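Side-chain contacts in period circadian protein homolog 2 (Mus musculus, PDB 3GDI), which probably regulates transcription in the mammalian circadian clock, using tandem PAS domains to interact with other proteins: residues Ala30-Leu33 with Val34-Lys37; Ser71-His74 with Ser75-Pro79. All coordinates share one frame; numbering follows the deposited sequence.

Interaction 1 of 2, residues Ala30-Leu33 with Val34-Lys37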
ATOM      1  N   ALA A  30      21.816 -11.974   9.715  1.00 73.90           N
ATOM      2  CA  ALA A  30      21.945 -12.212   8.282  1.00 73.53           C
ATOM      3  C   ALA A  30      21.059 -13.406   7.989  1.00 72.80           C
ATOM      4  O   ALA A  30      21.178 -14.440   8.638  1.00 72.71           O
ATOM      5  CB  ALA A  30      23.392 -12.522   7.927  1.00 74.41           C
ATOM      6  N   VAL A  31      20.176 -13.266   7.009  1.00 72.66           N
ATOM      7  CA  VAL A  31      19.242 -14.330   6.672  1.00 72.63           C
ATOM      8  C   VAL A  31      19.325 -14.771   5.218  1.00 74.16           C
ATOM      9  O   VAL A  31      19.176 -13.960   4.308  1.00 75.52           O
ATOM     10  CB  VAL A  31      17.798 -13.879   6.978  1.00 70.56           C
ATOM     11  CG1 VAL A  31      16.799 -14.927   6.525  1.00 70.13           C
ATOM     12  CG2 VAL A  31      17.655 -13.620   8.457  1.00 70.35           C
ATOM     13  N   SER A  32      19.553 -16.065   5.009  1.00 74.92           N
ATOM     14  CA  SER A  32      19.641 -16.617   3.666  1.00 75.62           C
ATOM     15  C   SER A  32      18.418 -16.210   2.874  1.00 75.66           C
ATOM     16  O   SER A  32      17.296 -16.495   3.280  1.00 75.74           O
ATOM     17  CB  SER A  32      19.713 -18.140   3.718  1.00 77.71           C
ATOM     18  OG  SER A  32      19.519 -18.695   2.425  1.00 79.00           O
ATOM     19  N   LEU A  33      18.636 -15.557   1.739  1.00 76.44           N
ATOM     20  CA  LEU A  33      17.532 -15.113   0.900  1.00 78.25           C
ATOM     21  C   LEU A  33      16.828 -16.300   0.239  1.00 78.82           C
ATOM     22  O   LEU A  33      15.735 -16.163  -0.308  1.00 78.62           O
ATOM     23  CB  LEU A  33      18.044 -14.142  -0.166  1.00 78.90           C
ATOM     24  CG  LEU A  33      17.004 -13.176  -0.739  1.00 79.15           C
ATOM     25  CD1 LEU A  33      16.463 -12.279   0.371  1.00 77.65           C
ATOM     26  CD2 LEU A  33      17.642 -12.343  -1.838  1.00 79.52           C
ATOM     27  N   VAL A  34      17.460 -17.470   0.306  1.00 79.84           N
ATOM     28  CA  VAL A  34      16.906 -18.685  -0.283  1.00 80.10           C
ATOM     29  C   VAL A  34      16.328 -19.607   0.794  1.00 80.36           C
ATOM     30  O   VAL A  34      15.203 -20.091   0.667  1.00 80.24           O
ATOM     31  CB  VAL A  34      17.998 -19.462  -1.074  1.00 81.20           C
ATOM     32  CG1 VAL A  34      17.392 -20.683  -1.747  1.00 81.77           C
ATOM     33  CG2 VAL A  34      18.645 -18.549  -2.112  1.00 80.70           C
ATOM     34  N   SER A  35      17.104 -19.833   1.852  1.00 81.08           N
ATOM     35  CA  SER A  35      16.703 -20.701   2.964  1.00 81.10           C
ATOM     36  C   SER A  35      15.730 -20.065   3.952  1.00 80.18           C
ATOM     37  O   SER A  35      14.703 -20.646   4.296  1.00 79.06           O
ATOM     38  CB  SER A  35      17.939 -21.152   3.752  1.00 82.08           C
ATOM     39  OG  SER A  35      18.795 -21.973   2.976  1.00 86.94           O
ATOM     40  N   GLY A  36      16.067 -18.864   4.406  1.00 79.68           N
ATOM     41  CA  GLY A  36      15.246 -18.192   5.389  1.00 78.27           C
ATOM     42  C   GLY A  36      15.957 -18.473   6.695  1.00 78.75           C
ATOM     43  O   GLY A  36      15.567 -17.995   7.755  1.00 78.51           O
ATOM     44  N   LYS A  37      17.024 -19.264   6.586  1.00 79.18           N
ATOM     45  CA  LYS A  37      17.856 -19.662   7.718  1.00 79.28           C
ATOM     46  C   LYS A  37      18.690 -18.493   8.228  1.00 79.23           C
ATOM     47  O   LYS A  37      19.120 -17.643   7.453  1.00 78.41           O
ATOM     48  CB  LYS A  37      18.813 -20.786   7.302  1.00 79.51           C
ATOM     49  CG  LYS A  37      18.160 -22.082   6.840  1.00 82.07           C
ATOM     50  CD  LYS A  37      17.677 -22.945   8.000  1.00 83.42           C
ATOM     51  CE  LYS A  37      17.178 -24.293   7.490  1.00 84.17           C
ATOM     52  NZ  LYS A  37      16.598 -25.153   8.561  1.00 85.26           N
TER

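Interaction 2 of 2, residues Ser71-His74 with Ser75-Pro79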
ATOM      1  N   SER A  71       4.455 -12.013   6.599  1.00 46.58           N
ATOM      2  CA  SER A  71       4.187 -11.558   5.232  1.00 47.01           C
ATOM      3  C   SER A  71       4.824 -10.186   5.030  1.00 47.92           C
ATOM      4  O   SER A  71       5.317  -9.867   3.938  1.00 49.16           O
ATOM      5  CB  SER A  71       2.676 -11.472   4.975  1.00 47.36           C
ATOM      6  OG  SER A  71       2.082 -10.390   5.676  1.00 45.98           O
ATOM      7  N   VAL A  72       4.819  -9.382   6.091  1.00 46.78           N
ATOM      8  CA  VAL A  72       5.411  -8.048   6.059  1.00 46.79           C
ATOM      9  C   VAL A  72       6.922  -8.152   5.834  1.00 47.27           C
ATOM     10  O   VAL A  72       7.472  -7.501   4.949  1.00 46.97           O
ATOM     11  CB  VAL A  72       5.130  -7.301   7.388  1.00 46.86           C
ATOM     12  CG1 VAL A  72       5.817  -5.943   7.400  1.00 44.45           C
ATOM     13  CG2 VAL A  72       3.626  -7.142   7.567  1.00 45.96           C
ATOM     14  N   PHE A  73       7.577  -8.984   6.640  1.00 48.43           N
ATOM     15  CA  PHE A  73       9.020  -9.205   6.557  1.00 49.34           C
ATOM     16  C   PHE A  73       9.467  -9.613   5.157  1.00 49.75           C
ATOM     17  O   PHE A  73      10.461  -9.120   4.656  1.00 50.94           O
ATOM     18  CB  PHE A  73       9.434 -10.283   7.575  1.00 48.42           C
ATOM     19  CG  PHE A  73      10.863 -10.739   7.441  1.00 46.43           C
ATOM     20  CD1 PHE A  73      11.211 -11.734   6.535  1.00 46.67           C
ATOM     21  CD2 PHE A  73      11.862 -10.162   8.214  1.00 45.50           C
ATOM     22  CE1 PHE A  73      12.534 -12.149   6.399  1.00 44.68           C
ATOM     23  CE2 PHE A  73      13.182 -10.566   8.087  1.00 44.80           C
ATOM     24  CZ  PHE A  73      13.520 -11.564   7.176  1.00 45.65           C
ATOM     25  N   HIS A  74       8.737 -10.526   4.534  1.00 51.84           N
ATOM     26  CA  HIS A  74       9.070 -10.988   3.192  1.00 53.62           C
ATOM     27  C   HIS A  74       8.909  -9.867   2.178  1.00 56.81           C
ATOM     28  O   HIS A  74       9.728  -9.701   1.270  1.00 57.25           O
ATOM     29  CB  HIS A  74       8.167 -12.161   2.812  1.00 51.96           C
ATOM     30  CG  HIS A  74       8.528 -13.442   3.498  1.00 52.76           C
ATOM     31  ND1 HIS A  74       7.584 -14.365   3.896  1.00 51.01           N
ATOM     32  CD2 HIS A  74       9.732 -13.958   3.847  1.00 51.13           C
ATOM     33  CE1 HIS A  74       8.191 -15.394   4.462  1.00 50.99           C
ATOM     34  NE2 HIS A  74       9.494 -15.172   4.443  1.00 51.34           N
ATOM     35  N   SER A  75       7.843  -9.092   2.339  1.00 59.33           N
ATOM     36  CA  SER A  75       7.576  -7.980   1.436  1.00 60.02           C
ATOM     37  C   SER A  75       8.712  -6.955   1.414  1.00 59.95           C
ATOM     38  O   SER A  75       9.142  -6.527   0.348  1.00 62.09           O
ATOM     39  CB  SER A  75       6.271  -7.290   1.827  1.00 58.44           C
ATOM     40  OG  SER A  75       6.151  -6.056   1.151  1.00 59.80           O
ATOM     41  N   TYR A  76       9.202  -6.574   2.589  1.00 58.91           N
ATOM     42  CA  TYR A  76      10.270  -5.590   2.687  1.00 60.11           C
ATOM     43  C   TYR A  76      11.670  -6.169   2.517  1.00 61.04           C
ATOM     44  O   TYR A  76      12.650  -5.431   2.518  1.00 61.98           O
ATOM     45  CB  TYR A  76      10.187  -4.859   4.031  1.00 61.69           C
ATOM     46  CG  TYR A  76       9.098  -3.801   4.112  1.00 63.56           C
ATOM     47  CD1 TYR A  76       9.272  -2.538   3.526  1.00 63.85           C
ATOM     48  CD2 TYR A  76       7.899  -4.053   4.783  1.00 63.99           C
ATOM     49  CE1 TYR A  76       8.281  -1.551   3.610  1.00 62.10           C
ATOM     50  CE2 TYR A  76       6.899  -3.071   4.872  1.00 65.39           C
ATOM     51  CZ  TYR A  76       7.101  -1.823   4.282  1.00 64.05           C
ATOM     52  OH  TYR A  76       6.117  -0.863   4.361  1.00 61.65           O
ATOM     53  N   THR A  77      11.770  -7.484   2.377  1.00 61.99           N
ATOM     54  CA  THR A  77      13.072  -8.120   2.212  1.00 61.46           C
ATOM     55  C   THR A  77      13.156  -8.721   0.822  1.00 63.91           C
ATOM     56  O   THR A  77      14.102  -9.436   0.494  1.00 63.37           O
ATOM     57  CB  THR A  77      13.305  -9.230   3.272  1.00 60.47           C
ATOM     58  OG1 THR A  77      12.245 -10.191   3.209  1.00 59.10           O
ATOM     59  CG2 THR A  77      13.356  -8.634   4.668  1.00 57.28           C
ATOM     60  N   THR A  78      12.149  -8.420   0.008  1.00 66.85           N
ATOM     61  CA  THR A  78      12.082  -8.894  -1.370  1.00 69.37           C
ATOM     62  C   THR A  78      13.307  -8.374  -2.115  1.00 71.81           C
ATOM     63  O   THR A  78      13.619  -7.186  -2.050  1.00 73.00           O
ATOM     64  CB  THR A  78      10.814  -8.365  -2.073  1.00 68.84           C
ATOM     65  OG1 THR A  78       9.653  -8.741  -1.321  1.00 67.45           O
ATOM     66  CG2 THR A  78      10.709  -8.930  -3.474  1.00 67.77           C
ATOM     67  N   PRO A  79      14.020  -9.260  -2.830  1.00 74.07           N
ATOM     68  CA  PRO A  79      15.225  -8.933  -3.602  1.00 75.39           C
ATOM     69  C   PRO A  79      15.195  -7.655  -4.443  1.00 76.56           C
ATOM     70  O   PRO A  79      16.030  -6.776  -4.241  1.00 75.80           O
ATOM     71  CB  PRO A  79      15.428 -10.179  -4.448  1.00 74.94           C
ATOM     72  CG  PRO A  79      15.026 -11.253  -3.497  1.00 75.45           C
ATOM     73  CD  PRO A  79      13.738 -10.704  -2.907  1.00 75.26           C
TER

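Interaction 1 of 2, residues Ala30-Leu33 with Val34-Lys37
Ser32 OG accepts two backbone N-H groups from the turn that follows it. Ser35 N sits 2.7 Å from Ser32 OG, in a bond close to straight (164° at the hydrogen). Val34 N gives the same Ser32 OG a longer, more bent bond of 3.2 Å. With chi1 at 168°, the Ser32 hydroxyl is turned away from its own N and lies beside its carbonyl carbon, near the N-H groups ahead. Replacing Ser32 by an alanine would probably leave the N-H groups of Val34 and Ser35 without this acceptor and let the turn move more.

Backbone bonds complete the loop. Ser32 N donates to Lys37 O at 2.9 Å, and Gly36 N donates to Ser32 O. The Val34 N bond makes an ST turn, widened to an ST motif by those of Ser35 N and Gly36 N, in the PAS-A hairpin joining strands 26-31 and 38-41. Gly36 has a positive phi of 99°, where a side chain would collide with the carbonyl oxygen of Ser35.

The remaining contacts are weaker. Val31 CG1 rests against Gly36 O at 3.5 Å. The CA-H of Val31 points to Lys37 O. Ser35 CB packs on Ser32 CB, while the Val31 side chain also touches Phe61.

Interaction 2 of 2, residues Ser71-His74 with Ser75-Pro79
Thr77 folds back on Phe73 with both branches of its side chain. Its methyl, CG2, sits over the centre of one face of the Phe73 ring. This is a CH-pi contact, 3.8 Å from Thr77 CG2 to the ring centroid and 9° off the ring normal. The hydroxyl, Thr77 OG1, donates to Phe73 O in a short bond of 2.5 Å, tilted out of the carbonyl plane. A chi1 of 56° places OG1 between the backbone N and the carbonyl carbon of Thr77, facing back along the helix. The Phe73 ring further touches Val62, Leu65, Phe104 and Cys106.

One residue either way, two more pairs follow the turn. Val72 and Tyr76 lie side by side, and Val72 CG1 meets the ring of Tyr76 at CD2, 3.8 Å away. The Tyr76 ring also runs nearly parallel to that of Phe104. Thr78 OG1 stands 2.8 Å from His74 O and equally near Ser75 O; its single proton can serve either.

The backbone bonds are helical at first: Ser75 N to Ser71 O and Tyr76 N to Val72 O. Thr77 N then reaches His74 O from above the carbonyl plane, at 3.2 Å. The Thr77 hydroxyl gives the Phe73 carbonyl a side-chain donor, while the methyl lies on the ring of that same residue. One threonine thus meets Phe73 with a polar and an apolar contact at once.

Overall arrangement
Both interactions belong to the PAS-A domain and come in series, interaction 1 first. The centres of interaction 1 and interaction 2 are about 12 Å apart. Interaction 1 connects strands 26-31 and 38-41, which are neighbours in the five-stranded antiparallel sheet with strand order 2-1-5-4-3. Interaction 2 lies on helix 70-76 and the residues that follow it; the helix packs Phe73 on strand 104-108, at the other edge of that sheet. The two sites touch directly. Leu33 CD2 of the hairpin turn packs on Pro79 CG at 3.3 Å, and Leu33 CD1 lies near Thr77 O, so the turn between the first two strands and the chain that follows the helix meet through Leu33.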